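Local atomic coordinates of 4-hydroxy-tetrahydrodipicolinate synthase (Thermotoga maritima, PDB entry 1O5K), a protein that probably catalyses the condensation of aspartate semialdehyde with pyruvate to 4-hydroxy-tetrahydrodipicolinate, a step of lysine biosynthesis through the diaminopimelate pathway. Residues A257-A270 / L285-V299. Residues are numbered along the deposited sequence; the frame is centred on the assembly and turned at random.
Sequences ALFVETNPIPVKAA and LVPASEKTVELLRNV
Leu296 lodges as a knob among Ala257, Pro266, Ala269 and Ala270. CD1 lies over the first turn of helix 265-270, 3.9 Å from Ala269 CB, while CD2 turns to the preceding turn and meets Leu258 CD2 at 3.8 Å, the two leucine side chains crossing at about a right angle. The axes of the short helices 265-270 and 290-299 come within 9.7 Å and cross at -58°. Next along this face, Leu295 and Val260 reach toward each other tip to tip, and Val260 CG2 slides past Thr292 CG2.

At the start of helix 290-299 the contact becomes polar. Glu261 OE2 accepts two bonds from different sides: Ser289 N gives a nearly straight one (2.9 Å, 163° at the hydrogen) to the syn lone pair, whereas Thr292 OG1 donates at 2.7 Å on the anti side. The hydroxyl can do so because chi1 of -64° sets OG1 anti to the carbonyl carbon of Thr292, with the methyl left for Val260. Ser289, the N-cap, accepts from Thr292 N through OG at 3.1 Å, and water 1 links Glu261 OE1 to Pro287 O. With an alanine here, Ser289 N and Thr292 OG1 would probably be left without their common acceptor and the start of the helix without its facing negative charge.

Beyond the carboxylate, Ile265 CG2 packs 3.8 Å from Ala288 CB, and water 2 joins Ile265 O to Ala288 N. Pro264, after a cis peptide bond, touches Leu285 with its ring and lies close to Thr56, a predicted pyruvate-binding residue. The arrangement belongs to the C-terminal helical region that follows the TIM barrel in DapA-family enzymes.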
loop_
_atom_site.group_PDB
_atom_site.type_symbol
_atom_site.label_atom_id
_atom_site.label_comp_id
_atom_site.label_asym_id
_atom_site.label_seq_id
_atom_site.Cartn_x
_atom_site.Cartn_y
_atom_site.Cartn_z
ATOM N N ALA A 257 -1.621 -10.491 -19.617
ATOM C CA ALA A 257 -2.442 -11.688 -19.567
ATOM C C ALA A 257 -1.751 -12.830 -18.838
ATOM O O ALA A 257 -2.433 -13.683 -18.219
ATOM C CB ALA A 257 -2.847 -12.121 -20.958
ATOM N N LEU A 258 -0.416 -12.896 -18.937
ATOM C CA LEU A 258 0.314 -13.997 -18.344
ATOM C C LEU A 258 0.385 -13.894 -16.811
ATOM O O LEU A 258 0.872 -14.774 -16.138
ATOM C CB LEU A 258 1.724 -14.098 -19.010
ATOM C CG LEU A 258 1.688 -14.637 -20.427
ATOM C CD1 LEU A 258 3.078 -14.648 -21.023
ATOM C CD2 LEU A 258 1.077 -16.089 -20.502
ATOM N N PHE A 259 -0.146 -12.821 -16.252
ATOM C CA PHE A 259 -0.198 -12.664 -14.828
ATOM C C PHE A 259 -1.565 -12.359 -14.260
ATOM O O PHE A 259 -1.674 -11.950 -13.126
ATOM C CB PHE A 259 0.847 -11.608 -14.437
ATOM C CG PHE A 259 2.207 -12.020 -14.795
ATOM C CD1 PHE A 259 2.968 -12.717 -13.891
ATOM C CD2 PHE A 259 2.715 -11.767 -16.064
ATOM C CE1 PHE A 259 4.271 -13.138 -14.232
ATOM C CE2 PHE A 259 3.995 -12.176 -16.402
ATOM C CZ PHE A 259 4.761 -12.863 -15.473
ATOM N N VAL A 260 -2.627 -12.657 -15.006
ATOM C CA VAL A 260 -3.972 -12.462 -14.450
ATOM C C VAL A 260 -4.263 -13.467 -13.327
ATOM O O VAL A 260 -5.149 -13.238 -12.523
ATOM C CB VAL A 260 -5.071 -12.459 -15.524
ATOM C CG1 VAL A 260 -4.890 -11.273 -16.452
ATOM C CG2 VAL A 260 -5.070 -13.750 -16.353
ATOM N N GLU A 261 -3.568 -14.604 -13.335
ATOM C CA GLU A 261 -3.511 -15.501 -12.196
ATOM C C GLU A 261 -2.051 -15.708 -11.945
ATOM O O GLU A 261 -1.236 -15.430 -12.811
ATOM C CB GLU A 261 -4.155 -16.842 -12.522
ATOM C CG GLU A 261 -5.635 -16.685 -12.798
ATOM C CD GLU A 261 -6.337 -18.021 -12.905
ATOM O OE1 GLU A 261 -6.397 -18.744 -11.901
ATOM O OE2 GLU A 261 -6.801 -18.348 -14.000
ATOM N N THR A 262 -1.716 -16.206 -10.764
ATOM C CA THR A 262 -0.314 -16.387 -10.407
ATOM C C THR A 262 0.463 -17.189 -11.450
ATOM O O THR A 262 0.073 -18.294 -11.817
ATOM C CB THR A 262 -0.248 -17.129 -9.092
ATOM O OG1 THR A 262 -0.890 -16.343 -8.083
ATOM C CG2 THR A 262 1.227 -17.320 -8.673
ATOM N N ASN A 263 1.625 -16.664 -11.856
ATOM C CA ASN A 263 2.525 -17.355 -12.768
ATOM C C ASN A 263 3.080 -18.563 -12.004
ATOM O O ASN A 263 3.474 -18.397 -10.839
ATOM C CB ASN A 263 3.677 -16.385 -13.098
ATOM C CG ASN A 263 4.816 -17.030 -13.784
ATOM O OD1 ASN A 263 5.947 -16.995 -13.276
ATOM N ND2 ASN A 263 4.586 -17.541 -14.977
ATOM N N PRO A 264 3.209 -19.745 -12.611
ATOM C CA PRO A 264 2.967 -20.027 -14.043
ATOM C C PRO A 264 1.605 -20.599 -14.466
ATOM O O PRO A 264 1.547 -21.329 -15.472
ATOM C CB PRO A 264 4.033 -21.047 -14.337
ATOM C CG PRO A 264 4.119 -21.858 -13.066
ATOM C CD PRO A 264 3.843 -20.889 -11.931
ATOM N N ILE A 265 0.531 -20.297 -13.743
ATOM C CA ILE A 265 -0.757 -20.784 -14.143
ATOM C C ILE A 265 -1.125 -20.325 -15.562
ATOM O O ILE A 265 -1.447 -21.191 -16.419
ATOM C CB ILE A 265 -1.843 -20.476 -13.104
ATOM C CG1 ILE A 265 -1.612 -21.331 -11.867
ATOM C CG2 ILE A 265 -3.191 -20.742 -13.642
ATOM C CD1 ILE A 265 -2.412 -20.867 -10.690
ATOM N N PRO A 266 -1.088 -19.024 -15.863
ATOM C CA PRO A 266 -1.415 -18.583 -17.247
ATOM C C PRO A 266 -0.459 -19.061 -18.326
ATOM O O PRO A 266 -0.912 -19.568 -19.366
ATOM C CB PRO A 266 -1.367 -17.050 -17.136
ATOM C CG PRO A 266 -1.695 -16.814 -15.647
ATOM C CD PRO A 266 -0.810 -17.834 -15.015
ATOM N N VAL A 267 0.833 -18.995 -18.047
ATOM C CA VAL A 267 1.817 -19.394 -19.101
ATOM C C VAL A 267 1.693 -20.895 -19.480
ATOM O O VAL A 267 1.772 -21.261 -20.683
ATOM C CB VAL A 267 3.249 -18.949 -18.745
ATOM C CG1 VAL A 267 3.858 -19.785 -17.635
ATOM C CG2 VAL A 267 4.143 -19.001 -19.990
ATOM N N LYS A 268 1.382 -21.752 -18.512
ATOM C CA LYS A 268 1.152 -23.159 -18.827
ATOM C C LYS A 268 -0.108 -23.315 -19.672
ATOM O O LYS A 268 -0.099 -24.087 -20.603
ATOM C CB LYS A 268 1.131 -24.057 -17.586
ATOM C CG LYS A 268 2.525 -24.346 -17.039
ATOM C CD LYS A 268 2.534 -25.401 -15.962
ATOM C CE LYS A 268 3.726 -26.294 -16.095
ATOM N NZ LYS A 268 3.811 -27.361 -15.098
ATOM N N ALA A 269 -1.170 -22.562 -19.366
ATOM C CA ALA A 269 -2.409 -22.639 -20.191
ATOM C C ALA A 269 -2.134 -22.165 -21.635
ATOM O O ALA A 269 -2.586 -22.769 -22.584
ATOM C CB ALA A 269 -3.566 -21.885 -19.541
ATOM N N ALA A 270 -1.328 -21.118 -21.766
ATOM C CA ALA A 270 -0.865 -20.598 -23.044
ATOM C C ALA A 270 -0.039 -21.635 -23.845
ATOM O O ALA A 270 -0.300 -21.885 -25.033
ATOM C CB ALA A 270 -0.045 -19.288 -22.806
ATOM N N LEU A 285 -0.794 -25.318 -6.831
ATOM C CA LEU A 285 -1.189 -24.669 -8.062
ATOM C C LEU A 285 -2.202 -25.546 -8.776
ATOM O O LEU A 285 -2.221 -26.771 -8.596
ATOM C CB LEU A 285 -0.017 -24.331 -8.963
ATOM C CG LEU A 285 1.054 -23.435 -8.358
ATOM C CD1 LEU A 285 2.074 -23.045 -9.399
ATOM C CD2 LEU A 285 0.450 -22.184 -7.685
ATOM N N VAL A 286 -3.106 -24.879 -9.494
ATOM C CA VAL A 286 -4.169 -25.546 -10.229
ATOM C C VAL A 286 -4.290 -24.859 -11.570
ATOM O O VAL A 286 -3.787 -23.752 -11.731
ATOM C CB VAL A 286 -5.519 -25.500 -9.526
ATOM C CG1 VAL A 286 -5.480 -26.208 -8.123
ATOM C CG2 VAL A 286 -6.056 -24.052 -9.455
ATOM N N PRO A 287 -4.855 -25.535 -12.564
ATOM C CA PRO A 287 -5.049 -24.924 -13.884
ATOM C C PRO A 287 -5.863 -23.624 -13.927
ATOM O O PRO A 287 -6.763 -23.363 -13.120
ATOM C CB PRO A 287 -5.766 -26.023 -14.677
ATOM C CG PRO A 287 -5.254 -27.299 -14.070
ATOM C CD PRO A 287 -5.243 -26.951 -12.566
ATOM N N ALA A 288 -5.557 -22.859 -14.963
ATOM C CA ALA A 288 -6.160 -21.576 -15.229
ATOM C C ALA A 288 -7.643 -21.693 -15.327
ATOM O O ALA A 288 -8.177 -22.731 -15.765
ATOM C CB ALA A 288 -5.619 -20.978 -16.549
ATOM N N SER A 289 -8.325 -20.641 -14.873
ATOM C CA SER A 289 -9.772 -20.546 -15.064
ATOM C C SER A 289 -10.102 -20.414 -16.538
ATOM O O SER A 289 -9.259 -19.996 -17.323
ATOM C CB SER A 289 -10.331 -19.311 -14.395
ATOM O OG SER A 289 -9.911 -18.162 -15.111
ATOM N N GLU A 290 -11.344 -20.729 -16.899
ATOM C CA GLU A 290 -11.812 -20.573 -18.299
ATOM C C GLU A 290 -11.723 -19.134 -18.824
ATOM O O GLU A 290 -11.461 -18.914 -20.003
ATOM C CB GLU A 290 -13.275 -21.019 -18.430
ATOM C CG GLU A 290 -13.471 -22.516 -18.254
ATOM N N LYS A 291 -12.002 -18.172 -17.949
ATOM C CA LYS A 291 -11.820 -16.760 -18.254
ATOM C C LYS A 291 -10.387 -16.430 -18.682
ATOM O O LYS A 291 -10.203 -15.767 -19.700
ATOM C CB LYS A 291 -12.245 -15.877 -17.059
ATOM C CG LYS A 291 -13.769 -15.713 -16.988
ATOM C CD LYS A 291 -14.195 -14.782 -15.862
ATOM C CE LYS A 291 -15.721 -14.810 -15.653
ATOM N NZ LYS A 291 -16.101 -14.115 -14.368
ATOM N N THR A 292 -9.389 -16.918 -17.940
ATOM C CA THR A 292 -7.983 -16.694 -18.274
ATOM C C THR A 292 -7.653 -17.376 -19.607
ATOM O O THR A 292 -6.953 -16.837 -20.439
ATOM C CB THR A 292 -7.084 -17.273 -17.165
ATOM O OG1 THR A 292 -7.294 -16.573 -15.911
ATOM C CG2 THR A 292 -5.578 -17.126 -17.497
ATOM N N VAL A 293 -8.114 -18.598 -19.778
ATOM C CA VAL A 293 -7.813 -19.334 -21.020
ATOM C C VAL A 293 -8.369 -18.599 -22.248
ATOM O O VAL A 293 -7.704 -18.502 -23.294
ATOM C CB VAL A 293 -8.425 -20.715 -20.992
ATOM C CG1 VAL A 293 -8.249 -21.387 -22.381
ATOM C CG2 VAL A 293 -7.795 -21.570 -19.889
ATOM N N GLU A 294 -9.598 -18.099 -22.105
ATOM C CA GLU A 294 -10.314 -17.370 -23.155
ATOM C C GLU A 294 -9.521 -16.112 -23.532
ATOM O O GLU A 294 -9.322 -15.821 -24.710
ATOM C CB GLU A 294 -11.678 -17.025 -22.557
ATOM C CG GLU A 294 -12.839 -16.546 -23.373
ATOM C CD GLU A 294 -14.024 -16.442 -22.389
ATOM O OE1 GLU A 294 -14.800 -17.430 -22.273
ATOM O OE2 GLU A 294 -14.070 -15.437 -21.621
ATOM N N LEU A 295 -9.020 -15.415 -22.518
ATOM C CA LEU A 295 -8.203 -14.199 -22.698
ATOM C C LEU A 295 -6.888 -14.553 -23.386
ATOM O O LEU A 295 -6.481 -13.940 -24.366
ATOM C CB LEU A 295 -7.921 -13.548 -21.342
ATOM C CG LEU A 295 -6.839 -12.455 -21.295
ATOM C CD1 LEU A 295 -7.314 -11.286 -22.118
ATOM C CD2 LEU A 295 -6.558 -12.028 -19.873
ATOM N N LEU A 296 -6.191 -15.530 -22.839
ATOM C CA LEU A 296 -4.959 -15.958 -23.474
ATOM C C LEU A 296 -5.197 -16.327 -24.965
ATOM O O LEU A 296 -4.412 -15.922 -25.831
ATOM C CB LEU A 296 -4.369 -17.132 -22.720
ATOM C CG LEU A 296 -3.862 -16.773 -21.328
ATOM C CD1 LEU A 296 -3.675 -18.102 -20.606
ATOM C CD2 LEU A 296 -2.573 -15.949 -21.414
ATOM N N ARG A 297 -6.260 -17.080 -25.269
ATOM C CA ARG A 297 -6.490 -17.530 -26.642
ATOM C C ARG A 297 -6.579 -16.307 -27.572
ATOM O O ARG A 297 -5.962 -16.259 -28.666
ATOM C CB ARG A 297 -7.767 -18.385 -26.739
ATOM C CG ARG A 297 -7.831 -19.171 -28.014
ATOM C CD ARG A 297 -9.097 -19.940 -28.268
ATOM N NE ARG A 297 -9.164 -21.189 -27.511
ATOM C CZ ARG A 297 -9.825 -21.349 -26.382
ATOM N NH1 ARG A 297 -10.502 -20.348 -25.829
ATOM N NH2 ARG A 297 -9.811 -22.537 -25.790
ATOM N N ASN A 298 -7.299 -15.294 -27.103
ATOM C CA ASN A 298 -7.496 -14.061 -27.866
ATOM C C ASN A 298 -6.218 -13.276 -28.065
ATOM O O ASN A 298 -5.902 -12.856 -29.167
ATOM C CB ASN A 298 -8.518 -13.176 -27.157
ATOM C CG ASN A 298 -9.955 -13.682 -27.349
ATOM O OD1 ASN A 298 -10.246 -14.430 -28.290
ATOM N ND2 ASN A 298 -10.842 -13.314 -26.419
ATOM N N VAL A 299 -5.502 -13.081 -26.977
ATOM C CA VAL A 299 -4.243 -12.361 -26.985
ATOM C C VAL A 299 -3.195 -13.109 -27.807
ATOM O O VAL A 299 -2.427 -12.480 -28.557
ATOM C CB VAL A 299 -3.740 -12.130 -25.532
ATOM C CG1 VAL A 299 -2.301 -11.742 -25.513
ATOM C CG2 VAL A 299 -4.564 -11.026 -24.837
HETATM O O HOH W 1 -7.548 -21.142 -11.765
HETATM O O HOH W 2 -3.094 -23.343 -16.411
#